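Local coordinates for putative branched-chain amino acid aminotransferase IlvE (Streptococcus mutans, PDB 4DQN) that catalyses the pyridoxal-phosphate-dependent transfer of amino groups from branched-chain amino acids, probably isoleucine, valine and leucine with 2-oxoglutarate as the acceptor, at the interface of chains A and B. Numbering follows the deposited sequence. Chains: chain A/B, Putative branched-chain amino acid aminotransferase IlvE.

The interface of chains A and B. Residues chain A 16, 18, 61, 128, 130, 153, 155, 193; chain B 55-56, 140-141.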
loop_
_atom_site.group_PDB
_atom_site.type_symbol
_atom_site.label_atom_id
_atom_site.label_comp_id
_atom_site.label_asym_id
_atom_site.label_seq_id
_atom_site.Cartn_x
_atom_site.Cartn_y
_atom_site.Cartn_z
ATOM N N PHE A 16 11.449 14.583 -14.881
ATOM C CA PHE A 16 11.335 13.212 -14.454
ATOM C C PHE A 16 9.860 12.875 -14.624
ATOM O O PHE A 16 9.034 13.252 -13.794
ATOM C CB PHE A 16 11.756 13.109 -12.994
ATOM C CG PHE A 16 11.974 11.697 -12.518
ATOM C CD1 PHE A 16 10.952 11.006 -11.874
ATOM C CD2 PHE A 16 13.207 11.075 -12.696
ATOM C CE1 PHE A 16 11.138 9.709 -11.423
ATOM C CE2 PHE A 16 13.415 9.766 -12.244
ATOM C CZ PHE A 16 12.370 9.081 -11.609
ATOM N N TYR A 18 6.868 10.055 -17.031
ATOM C CA TYR A 18 6.663 8.896 -17.890
ATOM C C TYR A 18 6.760 9.279 -19.355
ATOM O O TYR A 18 6.250 10.321 -19.759
ATOM C CB TYR A 18 5.272 8.297 -17.639
ATOM C CG TYR A 18 4.998 7.082 -18.514
ATOM C CD1 TYR A 18 5.591 5.847 -18.228
ATOM C CD2 TYR A 18 4.174 7.171 -19.634
ATOM C CE1 TYR A 18 5.353 4.726 -19.030
ATOM C CE2 TYR A 18 3.931 6.057 -20.442
ATOM C CZ TYR A 18 4.523 4.843 -20.132
ATOM O OH TYR A 18 4.292 3.741 -20.944
ATOM N N PHE A 61 8.393 -1.988 -6.634
ATOM C CA PHE A 61 9.092 -1.479 -7.798
ATOM C C PHE A 61 10.538 -1.155 -7.476
ATOM O O PHE A 61 10.945 -1.172 -6.318
ATOM C CB PHE A 61 8.355 -0.280 -8.416
ATOM C CG PHE A 61 8.417 0.983 -7.588
ATOM C CD1 PHE A 61 9.429 1.921 -7.794
ATOM C CD2 PHE A 61 7.446 1.249 -6.640
ATOM C CE1 PHE A 61 9.475 3.097 -7.047
ATOM C CE2 PHE A 61 7.484 2.419 -5.886
ATOM C CZ PHE A 61 8.498 3.343 -6.087
ATOM N N TYR A 128 15.966 6.208 -17.403
ATOM C CA TYR A 128 15.470 5.675 -16.134
ATOM C C TYR A 128 14.693 4.382 -16.376
ATOM O O TYR A 128 13.805 4.338 -17.224
ATOM C CB TYR A 128 14.579 6.710 -15.442
ATOM C CG TYR A 128 14.021 6.248 -14.106
ATOM C CD1 TYR A 128 14.838 6.148 -12.978
ATOM C CD2 TYR A 128 12.677 5.922 -13.977
ATOM C CE1 TYR A 128 14.322 5.729 -11.754
ATOM C CE2 TYR A 128 12.151 5.513 -12.760
ATOM C CZ TYR A 128 12.975 5.417 -11.662
ATOM O OH TYR A 128 12.449 4.995 -10.462
ATOM N N ARG A 130 12.229 1.471 -14.741
ATOM C CA ARG A 130 11.272 1.175 -13.685
ATOM C C ARG A 130 10.824 -0.299 -13.743
ATOM O O ARG A 130 9.868 -0.645 -14.467
ATOM C CB ARG A 130 10.057 2.090 -13.820
ATOM C CG ARG A 130 8.947 1.806 -12.801
ATOM C CD ARG A 130 9.424 2.144 -11.394
ATOM N NE ARG A 130 8.388 2.917 -10.752
ATOM C CZ ARG A 130 8.534 4.131 -10.254
ATOM N NH1 ARG A 130 9.711 4.758 -10.238
ATOM N NH2 ARG A 130 7.483 4.689 -9.720
ATOM N N PHE A 153 9.967 -1.149 -17.721
ATOM C CA PHE A 153 9.830 -0.145 -18.767
ATOM C C PHE A 153 10.768 1.031 -18.500
ATOM O O PHE A 153 11.326 1.150 -17.403
ATOM C CB PHE A 153 8.372 0.307 -18.965
ATOM C CG PHE A 153 7.711 0.893 -17.743
ATOM C CD1 PHE A 153 7.056 0.070 -16.831
ATOM C CD2 PHE A 153 7.673 2.270 -17.551
ATOM C CE1 PHE A 153 6.417 0.603 -15.721
ATOM C CE2 PHE A 153 7.042 2.821 -16.437
ATOM C CZ PHE A 153 6.398 1.989 -15.521
ATOM N N MET A 155 12.272 5.293 -19.575
ATOM C CA MET A 155 11.977 6.638 -20.044
ATOM C C MET A 155 13.199 7.511 -19.818
ATOM O O MET A 155 13.900 7.373 -18.810
ATOM C CB MET A 155 10.766 7.229 -19.309
ATOM C CG MET A 155 10.986 7.429 -17.816
ATOM S SD MET A 155 9.655 6.729 -16.817
ATOM C CE MET A 155 9.948 4.966 -17.057
ATOM N N TYR A 193 4.202 4.679 -0.402
ATOM C CA TYR A 193 4.075 5.882 -1.215
ATOM C C TYR A 193 2.676 6.482 -1.133
ATOM O O TYR A 193 2.519 7.713 -1.089
ATOM C CB TYR A 193 4.479 5.591 -2.662
ATOM C CG TYR A 193 5.974 5.405 -2.828
ATOM C CD1 TYR A 193 6.582 4.194 -2.518
ATOM C CD2 TYR A 193 6.777 6.440 -3.295
ATOM C CE1 TYR A 193 7.947 4.014 -2.666
ATOM C CE2 TYR A 193 8.153 6.266 -3.453
ATOM C CZ TYR A 193 8.725 5.049 -3.131
ATOM O OH TYR A 193 10.091 4.854 -3.286
ATOM N N HIS B 55 2.177 1.420 -8.765
ATOM C CA HIS B 55 3.481 1.882 -8.267
ATOM C C HIS B 55 3.419 2.521 -6.890
ATOM O O HIS B 55 4.295 2.302 -6.055
ATOM C CB HIS B 55 4.125 2.859 -9.262
ATOM C CG HIS B 55 4.405 2.242 -10.597
ATOM N ND1 HIS B 55 5.665 1.838 -10.984
ATOM C CD2 HIS B 55 3.576 1.930 -11.626
ATOM C CE1 HIS B 55 5.601 1.314 -12.198
ATOM N NE2 HIS B 55 4.341 1.354 -12.605
ATOM N N TYR B 56 2.382 3.313 -6.655
ATOM C CA TYR B 56 2.349 4.173 -5.478
ATOM C C TYR B 56 1.138 3.849 -4.601
ATOM O O TYR B 56 0.722 4.668 -3.784
ATOM C CB TYR B 56 2.356 5.642 -5.922
ATOM C CG TYR B 56 3.561 5.963 -6.788
ATOM C CD1 TYR B 56 4.851 5.659 -6.345
ATOM C CD2 TYR B 56 3.414 6.523 -8.056
ATOM C CE1 TYR B 56 5.961 5.929 -7.124
ATOM C CE2 TYR B 56 4.532 6.792 -8.854
ATOM C CZ TYR B 56 5.793 6.500 -8.368
ATOM O OH TYR B 56 6.918 6.745 -9.127
ATOM N N ILE B 140 5.089 8.741 -13.283
ATOM C CA ILE B 140 6.340 8.157 -12.795
ATOM C C ILE B 140 6.907 8.774 -11.490
ATOM O O ILE B 140 7.290 8.040 -10.588
ATOM C CB ILE B 140 7.384 7.952 -13.920
ATOM C CG1 ILE B 140 7.142 6.588 -14.581
ATOM C CG2 ILE B 140 8.805 7.951 -13.357
ATOM C CD1 ILE B 140 7.360 5.393 -13.625
ATOM N N GLY B 141 6.961 10.090 -11.348
ATOM C CA GLY B 141 7.315 10.622 -10.030
ATOM C C GLY B 141 6.116 10.560 -9.086
ATOM O O GLY B 141 5.008 10.882 -9.502
HETATM O O HOH W 1 4.880 11.198 -15.221
#
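A:Arg130, on strand 126-136, reaches across to B:His55 and B:Tyr56 at the two-fold interface of this class-IV aminotransferase dimer, and its side chain can be followed from base to tip. CB lies over one face of the A:Phe153 ring, toward the rim. CG stands anti to the backbone N (chi1 177°) and packs 3.4 Å from CE1 of the B:His55 imidazole; CD passes alongside the same ring. The chain then bends, and NE donates a nearly straight hydrogen bond to B:His55 ND1, 2.9 Å away. The bond lies close to the guanidinium plane but is tilted 27° from the imidazole plane. CZ is sandwiched: B:Ile140 CD1 sits over its centre at 3.8 Å, and the A:Phe61 ring lies roughly parallel to the opposite face, with CD1 offset toward the rim. At the tip, NH1 donates in the guanidinium plane to the phenol OH of A:Tyr128, which would help fix the group's rotation. NH2 points at the B:Tyr56 hydroxyl, but the modelled separation is too short, so that pairing is doubtful.

A:Phe153 meets the same imidazole at its CE1 and NE2 atoms, tip to tip, with its own ring edge pointing at it and the planes 82° apart. B:Tyr56 is turned edge-to-face against A:Phe61 in turn, and its CD1 rests on the CB and CG end of A:Tyr193 from helix 190-205.

B:Ile140 spreads its carbons over several chain A side chains. CG2, anti to the backbone N, touches CE1 of the A:Phe16 ring, the two side chains crossing at about a right angle, while CG1 presses on the sulfur of A:Met155 at 3.4 Å. CD1 also reaches A:Phe153 CE2, tip to tip. A:Phe16 is itself set by A:Tyr128, whose ring centre lies under its CZ. Beside this greasy plug, water 1 bridges the backbones, 2.9 Å from A:Tyr18 N and 3.1 Å from B:Ile140 N.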